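Local atomic coordinates of BRAMP domain protein (Streptomyces davawensis, PDB entry 5MLD), a protein that replaces the C-8 methyl group of FMN with an amino group taken from glutamate, a key step in making the antibiotic roseoflavin. Residues 25-30 against 184-189; 33-38 against 195-200. All coordinates share one frame; numbering follows the deposited sequence.

Contact 1: 25-30 against 184-189; sequences IDKAVP and HTNKLI
Lys27 and Ala28 pack against Asn186 and Ile189 in a buried helix-to-helix contact on one face of the central sheet, where helix 20-34 and helix 183-205 run side by side in the same general direction. The two segment axes come within 10.3 Å and cross at -36°, and the nearest backbone pair is Ala28 with Ile189, their CA atoms 6.4 Å apart. Ile189 does the apolar work with both branches. Its CG2 lies 4.1 Å from Ala28 CA and 4.2 Å from Ala28 CB, so the small alanine lets the methyl sit close to the backbone of the neighbouring helix. The other branch, with CG1 anti to the carbonyl carbon (chi1 -70°), carries CD1 to 3.9 Å from Lys27 CB, and the two side chains meet at about a right angle. Leu24 and Leu31 of helix 20-34 also touch Ile189. The fold is flavodoxin-like: helix 20-34 is the connection of a beta-alpha-beta crossover from strand 4-9 to the parallel strand 38-43, with Ile25 and Val29 turned onto those strands, while Leu188 rests on strand 161-164. On the side away from the sheet, the lysine chain bends at chi2 (-77°) and brings its CE to 3.2 Å from Asn186 OD1. Being next to the ammonium group, this methylene is probably polarised enough to make such a close approach to an amide oxygen favourable. The ammonium itself is engaged elsewhere: Lys27 NZ and Asn186 ND2 both donate to the carbonyl oxygen of Asp180, which ties the two side chains together through a third piece of chain. Asn186 ND2 is also hydrogen-bonded to Ser223 OG of the fourth subunit, across the interface with that chain.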
loop_
_atom_site.group_PDB
_atom_site.type_symbol
_atom_site.label_atom_id
_atom_site.label_comp_id
_atom_site.label_asym_id
_atom_site.label_seq_id
_atom_site.Cartn_x
_atom_site.Cartn_y
_atom_site.Cartn_z
ATOM N N ILE A 25 5.321 18.751 -14.720
ATOM C CA ILE A 25 4.205 19.585 -15.167
ATOM C C ILE A 25 4.608 20.388 -16.395
ATOM O O ILE A 25 3.848 20.494 -17.373
ATOM C CB ILE A 25 3.733 20.501 -14.025
ATOM C CG1 ILE A 25 3.308 19.682 -12.797
ATOM C CG2 ILE A 25 2.617 21.444 -14.492
ATOM C CD1 ILE A 25 2.808 20.538 -11.638
ATOM N N ASP A 26 5.820 20.944 -16.372
ATOM C CA ASP A 26 6.279 21.753 -17.495
ATOM C C ASP A 26 6.377 20.944 -18.788
ATOM O O ASP A 26 6.245 21.520 -19.874
ATOM C CB ASP A 26 7.622 22.405 -17.150
ATOM C CG ASP A 26 7.478 23.518 -16.105
ATOM O OD1 ASP A 26 6.359 24.077 -15.951
ATOM O OD2 ASP A 26 8.486 23.848 -15.447
ATOM N N LYS A 27 6.615 19.632 -18.705
ATOM C CA LYS A 27 6.566 18.794 -19.908
ATOM C C LYS A 27 5.130 18.517 -20.350
ATOM O O LYS A 27 4.838 18.490 -21.558
ATOM C CB LYS A 27 7.264 17.450 -19.678
ATOM C CG LYS A 27 8.731 17.492 -19.245
ATOM C CD LYS A 27 9.626 17.795 -20.410
ATOM C CE LYS A 27 11.045 17.307 -20.137
ATOM N NZ LYS A 27 11.981 17.904 -21.093
ATOM N N ALA A 28 4.233 18.275 -19.389
ATOM C CA ALA A 28 2.869 17.865 -19.719
ATOM C C ALA A 28 2.060 19.003 -20.336
ATOM O O ALA A 28 1.206 18.766 -21.200
ATOM C CB ALA A 28 2.168 17.356 -18.467
ATOM N N VAL A 29 2.266 20.234 -19.868
ATOM C CA VAL A 29 1.406 21.341 -20.307
ATOM C C VAL A 29 1.444 21.534 -21.822
ATOM O O VAL A 29 0.367 21.549 -22.445
ATOM C CB VAL A 29 1.755 22.623 -19.529
ATOM C CG1 VAL A 29 1.149 23.859 -20.210
ATOM C CG2 VAL A 29 1.315 22.494 -18.052
ATOM N N PRO A 30 2.607 21.691 -22.475
ATOM C CA PRO A 30 2.568 21.886 -23.940
ATOM C C PRO A 30 2.022 20.686 -24.683
ATOM O O PRO A 30 1.438 20.858 -25.762
ATOM C CB PRO A 30 4.030 22.161 -24.323
ATOM C CG PRO A 30 4.829 21.627 -23.193
ATOM C CD PRO A 30 3.982 21.790 -21.961
ATOM N N HIS A 184 12.762 7.407 -19.578
ATOM C CA HIS A 184 11.597 6.658 -19.124
ATOM C C HIS A 184 10.498 7.602 -18.647
ATOM O O HIS A 184 9.329 7.440 -19.020
ATOM C CB HIS A 184 12.018 5.678 -18.028
ATOM C CG HIS A 184 10.943 4.713 -17.632
ATOM N ND1 HIS A 184 10.697 3.546 -18.323
ATOM C CD2 HIS A 184 10.051 4.741 -16.612
ATOM C CE1 HIS A 184 9.712 2.887 -17.738
ATOM N NE2 HIS A 184 9.301 3.594 -16.698
ATOM N N THR A 185 10.866 8.632 -17.873
ATOM C CA THR A 185 9.883 9.622 -17.430
ATOM C C THR A 185 9.283 10.359 -18.621
ATOM O O THR A 185 8.065 10.552 -18.700
ATOM C CB THR A 185 10.522 10.614 -16.461
ATOM O OG1 THR A 185 10.998 9.900 -15.315
ATOM C CG2 THR A 185 9.517 11.668 -16.001
ATOM N N ASN A 186 10.128 10.778 -19.558
ATOM C CA ASN A 186 9.615 11.559 -20.675
ATOM C C ASN A 186 8.662 10.738 -21.528
ATOM O O ASN A 186 7.641 11.252 -22.009
ATOM C CB ASN A 186 10.768 12.108 -21.505
ATOM C CG ASN A 186 11.339 13.384 -20.911
ATOM O OD1 ASN A 186 10.610 14.165 -20.283
ATOM N ND2 ASN A 186 12.638 13.605 -21.106
ATOM N N LYS A 187 8.936 9.449 -21.685
ATOM C CA LYS A 187 8.007 8.651 -22.478
ATOM C C LYS A 187 6.724 8.381 -21.696
ATOM O O LYS A 187 5.633 8.430 -22.271
ATOM C CB LYS A 187 8.675 7.359 -22.968
ATOM C CG LYS A 187 8.395 6.071 -22.215
ATOM C CD LYS A 187 9.182 4.917 -22.853
ATOM C CE LYS A 187 9.208 3.675 -21.981
ATOM N NZ LYS A 187 10.183 2.670 -22.507
ATOM N N LEU A 188 6.814 8.173 -20.369
ATOM C CA LEU A 188 5.586 7.992 -19.592
ATOM C C LEU A 188 4.699 9.240 -19.625
ATOM O O LEU A 188 3.468 9.131 -19.697
ATOM C CB LEU A 188 5.913 7.615 -18.142
ATOM C CG LEU A 188 6.528 6.219 -17.947
ATOM C CD1 LEU A 188 6.525 5.873 -16.468
ATOM C CD2 LEU A 188 5.802 5.126 -18.739
ATOM N N ILE A 189 5.287 10.432 -19.511
ATOM C CA ILE A 189 4.475 11.649 -19.567
ATOM C C ILE A 189 3.705 11.701 -20.881
ATOM O O ILE A 189 2.503 12.012 -20.909
ATOM C CB ILE A 189 5.357 12.898 -19.372
ATOM C CG1 ILE A 189 5.870 12.965 -17.927
ATOM C CG2 ILE A 189 4.567 14.160 -19.671
ATOM C CD1 ILE A 189 6.876 14.095 -17.698
#

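Contact 2: 33-38 against 195-200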
loop_
_atom_site.group_PDB
_atom_site.type_symbol
_atom_site.label_atom_id
_atom_site.label_comp_id
_atom_site.label_asym_id
_atom_site.label_seq_id
_atom_site.Cartn_x
_atom_site.Cartn_y
_atom_site.Cartn_z
ATOM N N GLU A 33 -1.698 21.092 -24.573
ATOM C CA GLU A 33 -2.102 22.180 -25.456
ATOM C C GLU A 33 -2.063 21.747 -26.921
ATOM O O GLU A 33 -2.921 22.164 -27.712
ATOM C CB GLU A 33 -1.221 23.411 -25.216
ATOM C CG GLU A 33 -1.360 24.023 -23.806
ATOM C CD GLU A 33 -2.736 24.651 -23.504
ATOM O OE1 GLU A 33 -3.558 24.816 -24.430
ATOM O OE2 GLU A 33 -3.003 25.005 -22.325
ATOM N N LYS A 34 -1.081 20.916 -27.302
ATOM C CA LYS A 34 -1.051 20.375 -28.665
ATOM C C LYS A 34 -2.250 19.478 -28.940
ATOM O O LYS A 34 -2.664 19.340 -30.100
ATOM C CB LYS A 34 0.227 19.568 -28.921
ATOM C CG LYS A 34 1.534 20.338 -28.882
ATOM C CD LYS A 34 2.711 19.380 -28.998
ATOM C CE LYS A 34 4.057 20.110 -28.953
ATOM N NZ LYS A 34 4.225 21.085 -30.081
ATOM N N GLU A 35 -2.785 18.820 -27.900
ATOM C CA GLU A 35 -4.009 18.026 -28.006
ATOM C C GLU A 35 -5.265 18.883 -28.103
ATOM O O GLU A 35 -6.367 18.330 -28.232
ATOM C CB GLU A 35 -4.152 17.084 -26.800
ATOM C CG GLU A 35 -3.174 15.919 -26.770
ATOM C CD GLU A 35 -3.660 14.715 -27.583
ATOM O OE1 GLU A 35 -4.753 14.788 -28.198
ATOM O OE2 GLU A 35 -2.952 13.691 -27.600
ATOM N N GLY A 36 -5.146 20.204 -28.021
ATOM C CA GLY A 36 -6.327 21.040 -27.989
ATOM C C GLY A 36 -7.005 21.103 -26.645
ATOM O O GLY A 36 -8.162 21.524 -26.556
ATOM N N ILE A 37 -6.326 20.689 -25.581
ATOM C CA ILE A 37 -6.908 20.671 -24.246
ATOM C C ILE A 37 -6.274 21.806 -23.454
ATOM O O ILE A 37 -5.049 21.841 -23.278
ATOM C CB ILE A 37 -6.717 19.303 -23.585
ATOM C CG1 ILE A 37 -7.436 18.257 -24.448
ATOM C CG2 ILE A 37 -7.232 19.307 -22.149
ATOM C CD1 ILE A 37 -7.571 16.920 -23.843
ATOM N N GLU A 38 -7.103 22.761 -23.042
ATOM C CA GLU A 38 -6.620 23.936 -22.333
ATOM C C GLU A 38 -6.201 23.529 -20.931
ATOM O O GLU A 38 -6.933 22.810 -20.248
ATOM C CB GLU A 38 -7.702 25.005 -22.263
ATOM C CG GLU A 38 -8.382 25.275 -23.594
ATOM C CD GLU A 38 -9.436 26.352 -23.500
ATOM O OE1 GLU A 38 -10.109 26.449 -22.447
ATOM O OE2 GLU A 38 -9.582 27.113 -24.480
ATOM N N ASN A 195 -3.197 9.392 -23.667
ATOM C CA ASN A 195 -4.293 8.502 -23.283
ATOM C C ASN A 195 -5.372 9.226 -22.477
ATOM O O ASN A 195 -6.566 9.002 -22.712
ATOM C CB ASN A 195 -3.753 7.303 -22.489
ATOM C CG ASN A 195 -2.966 6.325 -23.336
ATOM O OD1 ASN A 195 -2.991 6.377 -24.567
ATOM N ND2 ASN A 195 -2.278 5.403 -22.674
ATOM N N THR A 196 -4.996 10.103 -21.526
ATOM C CA THR A 196 -6.029 10.876 -20.832
ATOM C C THR A 196 -6.793 11.764 -21.799
ATOM O O THR A 196 -8.003 11.956 -21.645
ATOM C CB THR A 196 -5.443 11.740 -19.715
ATOM O OG1 THR A 196 -4.419 12.600 -20.246
ATOM C CG2 THR A 196 -4.854 10.850 -18.644
ATOM N N SER A 197 -6.100 12.346 -22.775
ATOM C CA SER A 197 -6.772 13.209 -23.747
ATOM C C SER A 197 -7.791 12.429 -24.570
ATOM O O SER A 197 -8.919 12.896 -24.784
ATOM C CB SER A 197 -5.746 13.872 -24.660
ATOM O OG SER A 197 -4.885 14.714 -23.906
ATOM N N HIS A 198 -7.401 11.248 -25.058
ATOM C CA HIS A 198 -8.323 10.424 -25.835
ATOM C C HIS A 198 -9.549 10.045 -25.013
ATOM O O HIS A 198 -10.694 10.203 -25.457
ATOM C CB HIS A 198 -7.620 9.165 -26.342
ATOM C CG HIS A 198 -8.529 8.258 -27.110
ATOM N ND1 HIS A 198 -8.879 8.502 -28.422
ATOM C CD2 HIS A 198 -9.195 7.138 -26.742
ATOM C CE1 HIS A 198 -9.701 7.553 -28.838
ATOM N NE2 HIS A 198 -9.917 6.718 -27.836
ATOM N N LEU A 199 -9.331 9.540 -23.801
ATOM C CA LEU A 199 -10.471 9.106 -23.004
ATOM C C LEU A 199 -11.375 10.275 -22.633
ATOM O O LEU A 199 -12.600 10.109 -22.536
ATOM C CB LEU A 199 -9.971 8.371 -21.764
ATOM C CG LEU A 199 -10.995 7.747 -20.819
ATOM C CD1 LEU A 199 -11.856 6.732 -21.559
ATOM C CD2 LEU A 199 -10.288 7.062 -19.670
ATOM N N ALA A 200 -10.803 11.471 -22.441
ATOM C CA ALA A 200 -11.642 12.624 -22.140
ATOM C C ALA A 200 -12.542 12.959 -23.325
ATOM O O ALA A 200 -13.733 13.233 -23.144
ATOM C CB ALA A 200 -10.786 13.838 -21.768
#
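The helical backbone of Glu33 and Lys34 gives way at a Schellman motif, with Gly36 at positive phi (79°); Glu35, before it, and Ile37, after it, both point toward helix 183-205, and the nearest CA atoms are those of Glu35 and Ser197, 7.0 Å apart. Within 195-200, Ser197 is the residue both of them touch. The glutamate bends at chi2 (-85°) and lies over the serine: its CG is 3.5 Å from Ser197 OG, and its CD is 3.7 Å from Ser197 CB. Past the glycine, Ile37 reaches in with the end of its longer branch, placing CD1 3.5 Å from Ser197 OG and 3.6 Å from Ser197 CB. Ile37 and Ala200 both pack on Ile84, which places the turn after helix 20-34 and the flank of helix 183-205 over the same strand, 84-92, of the flavodoxin-like sheet. The polar ends are bound away from one another. Ser197 OG donates to Val193 O one turn back in its own helix, and Glu35 OE1 forms a salt bridge with Arg201 one turn further along it. What the two segments share directly is therefore van der Waals packing, while the charge pairing to Arg201 fastens the end of helix 20-34 to the neighbouring helix.

How the contacts relate
From the N terminus, the chain passes through 25-30 and then 33-38, the body and the far end of helix 20-34 with the turn after it, before most of the sheet has been laid down. It returns much later as helix 183-205, meeting 25-30 with 184-189 and then 33-38 with 195-200. Contact 1 thus closes a loop of 153 residues and contact 2 one of 156. The loops cross rather than nest, as expected for two helices running roughly parallel and touching twice. With centres 13 Å apart, the contacts join the first crossover helix to the helix that follows the last strands of the sheet, and both border the fourth subunit.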